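Secreted protein (Streptomyces lividans TK24, PDB 5LXZ) is probably a copper-radical oxidase of the galactose oxidase type (family AA5), using a copper ion and a tyrosyl radical, perhaps on glycan-like substrates. Local coordinates at residues Phe220-Arg224 against Met242-Tyr248; Gly257-Ser263 against Asn276-Pro281; Gly522-Thr528 against Asp566-Val572. The protein carries 1 engineered substitution. All coordinates share one frame; numbering follows the deposited sequence.

Contact 1 (Phe220-Arg224 against Met242-Tyr248); sequences FQGIR and MHEARAY. Engineered in segment 242-248: A247 (natural residue Trp). With CU (copper (II) ion), chain B.
F220 drives the edge of its ring into the face of Y248 in the copper centre of this galactose oxidase-like protein, in the loop 242-248 leading to strand 250-253 of the Kelch-type beta-propeller. In the conformer described, one of two modelled for each ring, the pair is T-shaped: planes at 68°, centroids 4.9 Å apart, with CZ of F220 over one face of Y248, offset toward the rim and 3.5 Å from CE1 of Y248. With chi1 of F220 at -179°, CG lies anti to the backbone N and the ring reaches across to the loop. CZ of F220 also meets CB of A247 at 3.7 Å; A247 is an engineered residue replacing the natural tryptophan. H461 and H548 complete the copper coordination, and Y460, also of the site, hydrogen-bonds through OH to OH of Y248.

Further along, the backbones run close together, CA of G222 lying 3.6 Å from N of A247. I223 O receives N-H of R246 at 2.9 Å in a nearly straight bond (170° at the hydrogen), although the donor stands well above the carbonyl plane.

R224 lays its extended chain alongside 243-245. One guanidinium face is covered by CB of A245, centred over the group, while NE gives its hydrogen to O of H243 at 3.1 Å; that oxygen lies in the guanidinium plane, which, with A245 CB on a face, restrains the group's rotation. R246 points away from 220-224, its guanidinium reaching E277 and the carbonyl oxygens of S263 and K275. F220 thus packs on a first-shell residue, since OH of Y248 binds copper at 2.1 Å, with water 1 a further ligand.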
ATOM      1  N   PHE A 220      -6.166   0.391 -17.307  0.70 20.47           N
ATOM      2  CA  PHE A 220      -5.760   1.116 -16.155  0.70 18.19           C
ATOM      3  C   PHE A 220      -4.450   1.902 -16.430  0.70 18.09           C
ATOM      4  O   PHE A 220      -3.448   1.264 -16.698  0.70 17.64           O
ATOM      5  CB  PHE A 220      -5.616   0.034 -15.109  0.70 19.56           C
ATOM      6  CG  PHE A 220      -5.219   0.529 -13.756  0.70 18.99           C
ATOM      7  CD1 PHE A 220      -5.642   1.741 -13.313  0.70 18.43           C
ATOM      8  CD2 PHE A 220      -4.464  -0.278 -12.911  0.70 19.79           C
ATOM      9  CE1 PHE A 220      -5.295   2.196 -12.053  0.70 20.55           C
ATOM     10  CE2 PHE A 220      -4.092   0.175 -11.663  0.70 20.51           C
ATOM     11  CZ  PHE A 220      -4.515   1.406 -11.227  0.70 20.33           C
ATOM     12  N   GLN A 221      -4.461   3.252 -16.356  1.00 16.29           N
ATOM     13  CA  GLN A 221      -3.386   4.093 -16.878  1.00 16.78           C
ATOM     14  C   GLN A 221      -2.961   5.108 -15.826  1.00 15.76           C
ATOM     15  O   GLN A 221      -3.839   5.699 -15.202  1.00 17.84           O
ATOM     16  CB  GLN A 221      -3.911   4.887 -18.058  1.00 19.07           C
ATOM     17  CG  GLN A 221      -4.339   4.005 -19.255  1.00 20.58           C
ATOM     18  CD  GLN A 221      -5.013   4.798 -20.371  1.00 21.91           C
ATOM     19  OE1 GLN A 221      -5.383   5.942 -20.223  1.00 23.20           O
ATOM     20  NE2 GLN A 221      -5.176   4.164 -21.501  1.00 27.65           N
ATOM     21  N   GLY A 222      -1.662   5.324 -15.706  1.00 12.68           N
ATOM     22  CA  GLY A 222      -1.100   6.222 -14.671  1.00 12.67           C
ATOM     23  C   GLY A 222      -0.960   7.651 -15.109  1.00 11.92           C
ATOM     24  O   GLY A 222      -0.972   7.966 -16.306  1.00 12.49           O
ATOM     25  N   ILE A 223      -0.726   8.530 -14.122  1.00 11.10           N
ATOM     26  CA  ILE A 223      -0.418   9.928 -14.348  1.00 11.19           C
ATOM     27  C   ILE A 223       0.851  10.336 -13.575  1.00 10.95           C
ATOM     28  O   ILE A 223       1.320   9.573 -12.727  1.00 10.10           O
ATOM     29  CB  ILE A 223      -1.597  10.809 -13.924  1.00 11.58           C
ATOM     30  CG1 ILE A 223      -1.809  10.758 -12.403  1.00 11.90           C
ATOM     31  CG2 ILE A 223      -2.860  10.428 -14.721  1.00 12.41           C
ATOM     32  CD1 ILE A 223      -2.952  11.636 -11.915  1.00 13.29           C
ATOM     33  N   ARG A 224       1.417  11.485 -13.939  1.00 10.37           N
ATOM     34  CA  ARG A 224       2.667  11.976 -13.380  1.00 11.04           C
ATOM     35  C   ARG A 224       2.483  12.916 -12.199  1.00 10.29           C
ATOM     36  O   ARG A 224       3.469  13.266 -11.553  1.00  9.43           O
ATOM     37  CB  ARG A 224       3.478  12.704 -14.441  1.00 12.73           C
ATOM     38  CG  ARG A 224       3.837  11.846 -15.626  1.00 15.32           C
ATOM     39  CD  ARG A 224       4.647  12.584 -16.703  1.00 17.89           C
ATOM     40  NE  ARG A 224       4.936  11.580 -17.729  1.00 23.03           N
ATOM     41  CZ  ARG A 224       4.085  11.157 -18.692  1.00 30.24           C
ATOM     42  NH1 ARG A 224       2.864  11.686 -18.848  1.00 33.64           N
ATOM     43  NH2 ARG A 224       4.453  10.178 -19.524  1.00 31.37           N
ATOM     44  N   MET A 242       6.263  13.911 -11.480  1.00  9.23           N
ATOM     45  CA  MET A 242       7.261  12.900 -11.732  1.00  9.26           C
ATOM     46  C   MET A 242       7.613  12.836 -13.225  1.00  9.88           C
ATOM     47  O   MET A 242       6.828  13.250 -14.088  1.00 10.91           O
ATOM     48  CB  MET A 242       6.758  11.517 -11.299  1.00  9.24           C
ATOM     49  CG  MET A 242       6.555  11.439  -9.827  1.00  8.75           C
ATOM     50  SD  MET A 242       5.985   9.813  -9.289  1.00  8.91           S
ATOM     51  CE  MET A 242       4.418   9.711 -10.137  1.00  9.41           C
ATOM     52  N   HIS A 243       8.794  12.313 -13.520  1.00  9.68           N
ATOM     53  CA  HIS A 243       9.137  12.012 -14.910  1.00 11.75           C
ATOM     54  C   HIS A 243       8.268  10.912 -15.484  1.00 11.38           C
ATOM     55  O   HIS A 243       7.825  10.977 -16.629  1.00 12.48           O
ATOM     56  CB  HIS A 243      10.603  11.646 -15.001  1.00 12.80           C
ATOM     57  CG  HIS A 243      11.514  12.760 -14.611  1.00 14.40           C
ATOM     58  ND1 HIS A 243      11.912  13.727 -15.506  1.00 16.66           N
ATOM     59  CD2 HIS A 243      12.067  13.088 -13.428  1.00 15.05           C
ATOM     60  CE1 HIS A 243      12.686  14.596 -14.881  1.00 16.05           C
ATOM     61  NE2 HIS A 243      12.807  14.224 -13.626  1.00 17.44           N
ATOM     62  N   GLU A 244       8.042   9.858 -14.687  1.00  9.97           N
ATOM     63  CA  GLU A 244       7.224   8.732 -15.088  1.00 10.41           C
ATOM     64  C   GLU A 244       5.790   8.867 -14.612  1.00  9.61           C
ATOM     65  O   GLU A 244       5.539   9.279 -13.490  1.00  9.62           O
ATOM     66  CB  GLU A 244       7.785   7.444 -14.517  1.00 10.51           C
ATOM     67  CG  GLU A 244       9.186   7.106 -14.974  1.00 11.68           C
ATOM     68  CD  GLU A 244       9.250   6.696 -16.440  1.00 12.79           C
ATOM     69  OE1 GLU A 244       8.315   6.009 -16.922  1.00 14.58           O
ATOM     70  OE2 GLU A 244      10.264   7.028 -17.115  1.00 14.03           O
ATOM     71  N   ALA A 245       4.845   8.502 -15.469  1.00  9.57           N
ATOM     72  CA  ALA A 245       3.463   8.307 -15.071  1.00  9.11           C
ATOM     73  C   ALA A 245       3.409   7.014 -14.263  1.00  8.82           C
ATOM     74  O   ALA A 245       4.023   6.018 -14.655  1.00  9.33           O
ATOM     75  CB  ALA A 245       2.594   8.204 -16.294  1.00 10.04           C
ATOM     76  N   ARG A 246       2.715   7.051 -13.122  1.00  7.87           N
ATOM     77  CA  ARG A 246       2.668   5.899 -12.230  1.00  7.65           C
ATOM     78  C   ARG A 246       1.316   5.792 -11.561  1.00  7.91           C
ATOM     79  O   ARG A 246       0.955   6.635 -10.763  1.00  9.14           O
ATOM     80  CB  ARG A 246       3.744   5.984 -11.138  1.00  7.70           C
ATOM     81  CG  ARG A 246       5.171   6.233 -11.627  1.00  7.58           C
ATOM     82  CD  ARG A 246       6.056   6.407 -10.386  1.00  7.63           C
ATOM     83  NE  ARG A 246       7.375   6.844 -10.785  1.00  7.24           N
ATOM     84  CZ  ARG A 246       8.392   6.043 -11.113  1.00  7.39           C
ATOM     85  NH1 ARG A 246       8.322   4.741 -11.013  1.00  7.36           N
ATOM     86  NH2 ARG A 246       9.553   6.546 -11.529  1.00  7.84           N
ATOM     87  N   ALA A 247       0.576   4.738 -11.896  1.00  8.03           N
ATOM     88  CA  ALA A 247      -0.520   4.253 -11.081  1.00  7.85           C
ATOM     89  C   ALA A 247       0.039   3.189 -10.175  1.00  7.37           C
ATOM     90  O   ALA A 247       0.626   2.207 -10.639  1.00  8.11           O
ATOM     91  CB  ALA A 247      -1.660   3.660 -11.915  1.00  8.02           C
ATOM     92  N   TYR A 248      -0.155   3.364  -8.866  1.00  7.45           N
ATOM     93  CA  TYR A 248       0.256   2.410  -7.819  0.70  7.97           C
ATOM     94  C   TYR A 248       1.766   2.398  -7.520  1.00  6.85           C
ATOM     95  O   TYR A 248       2.379   1.337  -7.327  1.00  7.04           O
ATOM     96  CB  TYR A 248      -0.169   0.984  -8.130  0.70  9.08           C
ATOM     97  CG  TYR A 248      -1.603   0.647  -8.091  0.70 11.33           C
ATOM     98  CD1 TYR A 248      -2.599   1.588  -7.850  0.70 12.41           C
ATOM     99  CD2 TYR A 248      -1.945  -0.683  -8.236  0.70 13.80           C
ATOM    100  CE1 TYR A 248      -3.916   1.188  -7.810  0.70 14.84           C
ATOM    101  CE2 TYR A 248      -3.239  -1.069  -8.220  0.70 15.60           C
ATOM    102  CZ  TYR A 248      -4.214  -0.145  -8.001  0.70 15.91           C
ATOM    103  OH  TYR A 248      -5.476  -0.641  -7.974  0.70 20.85           O
TER
HETATM  104 CU    CU B 701      -6.620  -0.164  -6.329  0.70  8.81          CU
HETATM  105  O   HOH W   1      -7.581  -0.177  -8.291  0.70 16.96           O

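Contact 2 (Gly257-Ser263 against Asn276-Pro281); sequences GKILSVS and NEVYDP
K258 and V278 meet at the tightest point between these two antiparallel strands of a Kelch propeller blade: CB of K258 lies 3.4 Å from CG1 of V278, shorter than usual carbon contact, and the side chains cross at about a right angle. Next to it, CD1 of L260 reaches CG2 of V278 at 3.8 Å. The backbone ladder is regular here. I259 and Y279 form a hydrogen-bonded pair, with a hydrogen bond of 2.7 Å from Y279 N to I259 O; S261 and E277 form another, with S261 N 2.8 Å from E277 O and 175° at the hydrogen. Between them L260 and V278 make the non-hydrogen-bonded pair, their CA atoms 4.5 Å apart.

Toward the partly exposed end the grip slackens. The extended side chain of K258 runs out over D280, but NZ remains 4.0 Å from OD2, a long salt bridge, while OD1 of D280 accepts from N of K282, two residues on. CG and CD of P281 lie near O of G257.

At the other end the side chain of N276 takes over from the ladder. Chi1 of -54° sets CG beside the backbone N, and OD1 then lies over V262, 3.6 Å from CG1; water 2 links this oxygen to N of S263, and ND2 is held by O of R293.

The pair forms the middle of a four-stranded sheet, flanked by strands 250-253 and 285-288. W286 touches S261 and E277 on one face, while W330 of strand 328-330 covers L260, V262 and N276 on the other.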
ATOM      1  N   GLY A 257      16.543  11.701   3.574  1.00 10.76           N
ATOM      2  CA  GLY A 257      15.299  12.403   3.692  1.00 10.70           C
ATOM      3  C   GLY A 257      14.620  12.657   2.335  1.00 10.09           C
ATOM      4  O   GLY A 257      13.531  13.229   2.289  1.00 12.59           O
ATOM      5  N   LYS A 258      15.238  12.239   1.237  1.00  9.32           N
ATOM      6  CA  LYS A 258      14.607  12.333  -0.062  1.00  9.41           C
ATOM      7  C   LYS A 258      13.640  11.161  -0.206  1.00  8.75           C
ATOM      8  O   LYS A 258      13.729  10.184   0.541  1.00  8.38           O
ATOM      9  CB  LYS A 258      15.647  12.356  -1.158  1.00 11.01           C
ATOM     10  CG  LYS A 258      16.562  13.581  -1.035  1.00 12.13           C
ATOM     11  CD  LYS A 258      17.516  13.607  -2.196  1.00 13.75           C
ATOM     12  CE  LYS A 258      18.524  14.733  -1.991  1.00 14.89           C
ATOM     13  NZ  LYS A 258      19.491  14.721  -3.114  1.00 15.70           N
ATOM     14  N   ILE A 259      12.695  11.304  -1.103  1.00  7.60           N
ATOM     15  CA  ILE A 259      11.630  10.304  -1.292  1.00  7.29           C
ATOM     16  C   ILE A 259      11.789   9.556  -2.592  1.00  6.81           C
ATOM     17  O   ILE A 259      11.829  10.150  -3.664  1.00  7.11           O
ATOM     18  CB  ILE A 259      10.246  10.938  -1.260  1.00  7.32           C
ATOM     19  CG1 ILE A 259      10.068  11.883  -0.067  1.00  8.29           C
ATOM     20  CG2 ILE A 259       9.164   9.860  -1.337  1.00  7.68           C
ATOM     21  CD1 ILE A 259      10.267  11.247   1.285  1.00  8.99           C
ATOM     22  N   LEU A 260      11.954   8.245  -2.477  1.00  6.53           N
ATOM     23  CA  LEU A 260      12.088   7.373  -3.611  1.00  6.95           C
ATOM     24  C   LEU A 260      10.702   6.956  -4.113  1.00  6.84           C
ATOM     25  O   LEU A 260       9.895   6.453  -3.332  1.00  6.83           O
ATOM     26  CB  LEU A 260      12.934   6.179  -3.224  1.00  7.55           C
ATOM     27  CG  LEU A 260      13.209   5.140  -4.316  1.00  8.18           C
ATOM     28  CD1 LEU A 260      14.152   5.644  -5.365  1.00  9.35           C
ATOM     29  CD2 LEU A 260      13.788   3.916  -3.656  1.00  8.78           C
ATOM     30  N   SER A 261      10.490   7.066  -5.407  1.00  6.55           N
ATOM     31  CA  SER A 261       9.266   6.581  -6.065  1.00  6.58           C
ATOM     32  C   SER A 261       9.619   5.399  -6.960  1.00  6.92           C
ATOM     33  O   SER A 261      10.525   5.498  -7.791  1.00  6.87           O
ATOM     34  CB  SER A 261       8.640   7.678  -6.840  1.00  7.44           C
ATOM     35  OG  SER A 261       7.485   7.177  -7.457  1.00  8.68           O
ATOM     36  N   VAL A 262       8.931   4.282  -6.714  1.00  6.34           N
ATOM     37  CA  VAL A 262       9.203   3.005  -7.338  1.00  6.86           C
ATOM     38  C   VAL A 262       7.957   2.428  -7.951  1.00  6.77           C
ATOM     39  O   VAL A 262       6.887   2.367  -7.320  1.00  7.00           O
ATOM     40  CB  VAL A 262       9.769   2.017  -6.309  1.00  7.16           C
ATOM     41  CG1 VAL A 262      10.132   0.685  -6.902  1.00  7.86           C
ATOM     42  CG2 VAL A 262      11.012   2.632  -5.680  1.00  7.39           C
ATOM     43  N   SER A 263       8.147   1.919  -9.161  1.00  6.69           N
ATOM     44  CA  SER A 263       7.138   1.111  -9.847  1.00  7.31           C
ATOM     45  C   SER A 263       5.920   1.919 -10.246  1.00  7.53           C
ATOM     46  O   SER A 263       5.992   3.130 -10.419  1.00  7.52           O
ATOM     47  CB  SER A 263       6.816  -0.166  -9.050  1.00  7.93           C
ATOM     48  OG  SER A 263       6.117  -1.107  -9.903  1.00  9.61           O
ATOM     49  N   ASN A 276      13.191   4.364 -11.569  1.00  8.69           N
ATOM     50  CA  ASN A 276      12.836   4.971 -10.288  1.00  8.55           C
ATOM     51  C   ASN A 276      13.303   6.400 -10.198  1.00  8.91           C
ATOM     52  O   ASN A 276      14.215   6.814 -10.968  1.00  8.40           O
ATOM     53  CB  ASN A 276      13.427   4.112  -9.183  1.00  8.54           C
ATOM     54  CG  ASN A 276      13.001   2.681  -9.322  1.00  8.15           C
ATOM     55  OD1 ASN A 276      11.813   2.427  -9.530  1.00  8.54           O
ATOM     56  ND2 ASN A 276      13.926   1.761  -9.257  1.00  7.75           N
ATOM     57  N   GLU A 277      12.693   7.191  -9.319  1.00  8.10           N
ATOM     58  CA  GLU A 277      13.022   8.584  -9.199  1.00  9.41           C
ATOM     59  C   GLU A 277      12.966   9.042  -7.783  1.00  8.72           C
ATOM     60  O   GLU A 277      12.370   8.398  -6.927  1.00  8.84           O
ATOM     61  CB  GLU A 277      12.186   9.485 -10.095  1.00 10.31           C
ATOM     62  CG  GLU A 277      10.725   9.398 -10.029  1.00 12.31           C
ATOM     63  CD  GLU A 277      10.136  10.026 -11.341  1.00 12.97           C
ATOM     64  OE1 GLU A 277      10.429  11.238 -11.644  1.00 13.14           O
ATOM     65  OE2 GLU A 277       9.428   9.328 -12.123  1.00 10.59           O
ATOM     66  N   VAL A 278      13.641  10.141  -7.509  1.00  8.28           N
ATOM     67  CA  VAL A 278      13.767  10.656  -6.174  1.00  8.31           C
ATOM     68  C   VAL A 278      13.271  12.072  -6.137  1.00  8.51           C
ATOM     69  O   VAL A 278      13.728  12.890  -6.937  1.00  9.49           O
ATOM     70  CB  VAL A 278      15.214  10.553  -5.674  1.00  9.09           C
ATOM     71  CG1 VAL A 278      15.359  11.199  -4.336  1.00 10.28           C
ATOM     72  CG2 VAL A 278      15.679   9.098  -5.641  1.00  9.71           C
ATOM     73  N   TYR A 279      12.418  12.374  -5.169  1.00  7.78           N
ATOM     74  CA  TYR A 279      11.937  13.718  -4.893  1.00  7.73           C
ATOM     75  C   TYR A 279      12.802  14.320  -3.820  1.00  8.85           C
ATOM     76  O   TYR A 279      12.948  13.746  -2.750  1.00  8.27           O
ATOM     77  CB  TYR A 279      10.513  13.652  -4.360  1.00  7.53           C
ATOM     78  CG  TYR A 279       9.850  14.983  -4.093  1.00  7.13           C
ATOM     79  CD1 TYR A 279       9.410  15.768  -5.149  1.00  7.02           C
ATOM     80  CD2 TYR A 279       9.652  15.448  -2.807  1.00  7.35           C
ATOM     81  CE1 TYR A 279       8.746  16.934  -4.912  1.00  7.21           C
ATOM     82  CE2 TYR A 279       8.968  16.625  -2.563  1.00  7.62           C
ATOM     83  CZ  TYR A 279       8.515  17.349  -3.622  1.00  7.18           C
ATOM     84  OH  TYR A 279       7.826  18.500  -3.339  1.00  8.74           O
ATOM     85  N   ASP A 280      13.363  15.500  -4.094  1.00 10.24           N
ATOM     86  CA  ASP A 280      14.084  16.230  -3.080  1.00 11.69           C
ATOM     87  C   ASP A 280      13.156  17.273  -2.506  1.00 11.56           C
ATOM     88  O   ASP A 280      12.783  18.230  -3.192  1.00 10.90           O
ATOM     89  CB  ASP A 280      15.279  16.909  -3.759  1.00 12.52           C
ATOM     90  CG  ASP A 280      16.155  17.629  -2.777  1.00 14.82           C
ATOM     91  OD1 ASP A 280      15.758  17.789  -1.621  1.00 15.32           O
ATOM     92  OD2 ASP A 280      17.273  18.006  -3.228  1.00 18.44           O
ATOM     93  N   PRO A 281      12.713  17.150  -1.248  1.00 12.01           N
ATOM     94  CA  PRO A 281      11.800  18.142  -0.680  1.00 12.65           C
ATOM     95  C   PRO A 281      12.350  19.580  -0.650  1.00 11.72           C
ATOM     96  O   PRO A 281      11.583  20.534  -0.629  1.00 12.84           O
ATOM     97  CB  PRO A 281      11.562  17.635   0.746  1.00 14.11           C
ATOM     98  CG  PRO A 281      11.905  16.202   0.652  1.00 14.81           C
ATOM     99  CD  PRO A 281      13.005  16.048  -0.300  1.00 14.04           C
TER
HETATM  100  O   HOH W   2      10.044   1.523 -11.341  1.00 13.60           O

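Contact 3 (Gly522-Thr528 against Asp566-Val572); sequences GGSGTFT and DKLTVTV
F527 meets V570 and L568 across an antiparallel ladder between strands 524-528 (the outermost) and 567-571, at one edge of the early-set, immunoglobulin-like beta-sandwich domain; F527, T526 and T528 bury the most surface here. F527 turns to the same face as L568 and V570. Chi1 of -66° places its CG beside the backbone N, and CE1 comes 3.8 Å from CG2 of V570, the two side chains crossing at about a right angle, while O of L568 lies at the ring's edge and in its plane. Backbone bonds in both directions join F527 to L568, the one from L568 N to F527 O nearly straight at 175°. M586 and V601, from two other strands of the sheet, also touch the ring, which places this face in the domain core.

T526 lies on the opposite face. Its OG1 meets OG1 of T569 at 2.9 Å, a hydrogen bond that either hydroxyl could donate, and its CG2 packs against CB of K567 at 4.0 Å. S524 and T571 repeat the pattern two residues along, OG to OG1 at 2.7 Å. Both pairs sit in non-hydrogen-bonded positions, where facing side chains come close: the CA atoms of each pair are 4.2 Å apart.

T528 extends this polar row to the far end. Its side chain lies beside that of D566, pointing the same way, and its CG2 comes 3.6 Å from O of D566. Next to it the bent chain of K567 folds back upon D566, so that NZ meets OD1 on the syn side of the carboxylate at 3.2 Å.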
ATOM      1  N   GLY A 522      18.779  12.340  19.444  1.00  8.73           N
ATOM      2  CA  GLY A 522      19.808  12.434  20.481  1.00  9.67           C
ATOM      3  C   GLY A 522      19.554  13.482  21.530  1.00 10.86           C
ATOM      4  O   GLY A 522      20.363  13.624  22.436  1.00 12.29           O
ATOM      5  N   GLY A 523      18.421  14.177  21.430  1.00 10.30           N
ATOM      6  CA  GLY A 523      18.022  15.231  22.343  1.00 10.45           C
ATOM      7  C   GLY A 523      16.905  14.771  23.234  1.00 10.47           C
ATOM      8  O   GLY A 523      16.314  13.689  23.031  1.00 10.04           O
ATOM      9  N   SER A 524      16.595  15.626  24.205  1.00 10.92           N
ATOM     10  CA  SER A 524      15.598  15.304  25.202  1.00 11.73           C
ATOM     11  C   SER A 524      14.544  16.369  25.305  1.00 11.54           C
ATOM     12  O   SER A 524      14.763  17.491  24.933  1.00 12.81           O
ATOM     13  CB  SER A 524      16.282  15.125  26.578  1.00 12.25           C
ATOM     14  OG  SER A 524      17.201  14.048  26.557  1.00 13.55           O
ATOM     15  N   GLY A 525      13.364  15.969  25.758  1.00 12.06           N
ATOM     16  CA  GLY A 525      12.264  16.886  26.057  1.00 12.14           C
ATOM     17  C   GLY A 525      11.536  16.406  27.286  1.00 12.43           C
ATOM     18  O   GLY A 525      11.585  15.231  27.638  1.00 12.08           O
ATOM     19  N   THR A 526      10.958  17.373  28.012  1.00 13.71           N
ATOM     20  CA  THR A 526      10.295  17.099  29.274  1.00 14.38           C
ATOM     21  C   THR A 526       8.813  17.408  29.120  1.00 13.38           C
ATOM     22  O   THR A 526       8.413  18.409  28.537  1.00 15.59           O
ATOM     23  CB  THR A 526      10.956  17.914  30.407  1.00 15.71           C
ATOM     24  OG1 THR A 526      12.327  17.522  30.523  1.00 17.28           O
ATOM     25  CG2 THR A 526      10.301  17.648  31.759  1.00 17.57           C
ATOM     26  N   PHE A 527       8.014  16.501  29.648  1.00 12.87           N
ATOM     27  CA  PHE A 527       6.573  16.518  29.600  1.00 13.52           C
ATOM     28  C   PHE A 527       6.059  16.438  31.033  1.00 14.35           C
ATOM     29  O   PHE A 527       6.781  16.035  31.937  1.00 15.12           O
ATOM     30  CB  PHE A 527       6.072  15.306  28.802  1.00 14.09           C
ATOM     31  CG  PHE A 527       6.440  15.353  27.358  1.00 14.25           C
ATOM     32  CD1 PHE A 527       7.717  14.998  26.946  1.00 14.36           C
ATOM     33  CD2 PHE A 527       5.510  15.807  26.407  1.00 14.94           C
ATOM     34  CE1 PHE A 527       8.064  15.051  25.595  1.00 14.81           C
ATOM     35  CE2 PHE A 527       5.857  15.869  25.061  1.00 15.41           C
ATOM     36  CZ  PHE A 527       7.137  15.483  24.672  1.00 14.69           C
ATOM     37  N   THR A 528       4.802  16.802  31.211  1.00 15.58           N
ATOM     38  CA  THR A 528       4.131  16.640  32.498  1.00 16.55           C
ATOM     39  C   THR A 528       3.233  15.428  32.489  1.00 16.10           C
ATOM     40  O   THR A 528       2.374  15.271  31.605  1.00 16.98           O
ATOM     41  CB  THR A 528       3.322  17.891  32.830  1.00 17.61           C
ATOM     42  OG1 THR A 528       4.213  19.010  32.858  1.00 20.23           O
ATOM     43  CG2 THR A 528       2.605  17.788  34.185  1.00 18.97           C
ATOM     44  N   ASP A 566       6.194  14.822  38.792  1.00 20.31           N
ATOM     45  CA  ASP A 566       5.216  14.847  37.708  1.00 21.46           C
ATOM     46  C   ASP A 566       5.881  15.160  36.349  1.00 20.20           C
ATOM     47  O   ASP A 566       5.178  15.549  35.416  1.00 21.93           O
ATOM     48  CB  ASP A 566       4.067  15.820  38.022  1.00 23.83           C
ATOM     49  CG  ASP A 566       4.490  17.291  38.041  1.00 27.84           C
ATOM     50  OD1 ASP A 566       5.706  17.596  38.072  1.00 30.37           O
ATOM     51  OD2 ASP A 566       3.576  18.182  38.026  1.00 32.27           O
ATOM     52  N   LYS A 567       7.211  15.033  36.281  1.00 18.41           N
ATOM     53  CA  LYS A 567       7.987  15.358  35.078  1.00 17.80           C
ATOM     54  C   LYS A 567       8.553  14.088  34.462  1.00 16.80           C
ATOM     55  O   LYS A 567       9.121  13.237  35.154  1.00 17.27           O
ATOM     56  CB  LYS A 567       9.124  16.316  35.389  1.00 19.76           C
ATOM     57  CG  LYS A 567       8.687  17.669  35.934  1.00 22.81           C
ATOM     58  CD  LYS A 567       7.945  18.549  34.939  1.00 24.26           C
ATOM     59  CE  LYS A 567       7.896  19.997  35.427  0.50 24.99           C
ATOM     60  NZ  LYS A 567       7.308  20.111  36.795  0.50 25.50           N
ATOM     61  N   LEU A 568       8.322  13.940  33.159  1.00 14.04           N
ATOM     62  CA  LEU A 568       8.818  12.828  32.385  1.00 14.04           C
ATOM     63  C   LEU A 568       9.754  13.384  31.325  1.00 12.55           C
ATOM     64  O   LEU A 568       9.327  14.160  30.480  1.00 13.03           O
ATOM     65  CB  LEU A 568       7.641  12.135  31.736  1.00 14.76           C
ATOM     66  CG  LEU A 568       8.040  10.845  31.051  1.00 16.38           C
ATOM     67  CD1 LEU A 568       8.293   9.716  32.043  1.00 17.71           C
ATOM     68  CD2 LEU A 568       6.970  10.420  30.074  1.00 16.43           C
ATOM     69  N   THR A 569      11.025  13.003  31.391  1.00 12.37           N
ATOM     70  CA  THR A 569      12.026  13.437  30.394  1.00 12.70           C
ATOM     71  C   THR A 569      12.269  12.270  29.470  1.00 12.08           C
ATOM     72  O   THR A 569      12.615  11.205  29.910  1.00 12.86           O
ATOM     73  CB  THR A 569      13.308  13.873  31.063  1.00 14.15           C
ATOM     74  OG1 THR A 569      12.956  15.006  31.869  1.00 15.76           O
ATOM     75  CG2 THR A 569      14.352  14.286  30.060  1.00 14.98           C
ATOM     76  N   VAL A 570      12.151  12.509  28.179  1.00 11.35           N
ATOM     77  CA  VAL A 570      12.350  11.451  27.178  1.00 11.64           C
ATOM     78  C   VAL A 570      13.517  11.830  26.295  1.00 11.08           C
ATOM     79  O   VAL A 570      13.780  13.006  26.103  1.00 11.54           O
ATOM     80  CB  VAL A 570      11.080  11.240  26.328  1.00 11.28           C
ATOM     81  CG1 VAL A 570       9.885  10.985  27.215  1.00 11.28           C
ATOM     82  CG2 VAL A 570      10.783  12.421  25.428  1.00 11.37           C
ATOM     83  N   THR A 571      14.179  10.829  25.729  1.00 10.68           N
ATOM     84  CA  THR A 571      15.315  11.084  24.836  1.00 10.40           C
ATOM     85  C   THR A 571      15.061  10.335  23.532  1.00  9.60           C
ATOM     86  O   THR A 571      14.786   9.166  23.537  1.00 10.60           O
ATOM     87  CB  THR A 571      16.644  10.642  25.488  1.00 11.50           C
ATOM     88  OG1 THR A 571      16.796  11.346  26.748  1.00 12.10           O
ATOM     89  CG2 THR A 571      17.840  10.970  24.629  1.00 12.00           C
ATOM     90  N   VAL A 572      15.172  11.059  22.432  1.00  8.72           N
ATOM     91  CA  VAL A 572      14.957  10.490  21.119  1.00  8.73           C
ATOM     92  C   VAL A 572      16.231   9.765  20.706  1.00  8.76           C
ATOM     93  O   VAL A 572      17.320  10.321  20.790  1.00  9.62           O
ATOM     94  CB  VAL A 572      14.600  11.603  20.111  1.00  8.66           C
ATOM     95  CG1 VAL A 572      14.422  11.032  18.709  1.00  8.83           C
ATOM     96  CG2 VAL A 572      13.300  12.290  20.510  1.00  8.68           C
TER

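Overall arrangement
Following the chain from the N terminus, contact 1 comes first: strand 218-222 and the turn after it are met by the loop 242-248, with strands 226-230 and 235-238 between them. The chain then passes straight into strand 250-253, and contact 2 closes a 12-residue loop without helix or strand inside one propeller blade. Contact 3 follows much later, closing 37 residues that include strands 535-541 and 556-564. The three are in series, neither nested nor crossing. Contacts 1 and 2 touch, through a salt bridge from R246 to E277, tying the copper-site loop to the blade; contact 3 stands apart, about 33 Å from contact 2 between centres.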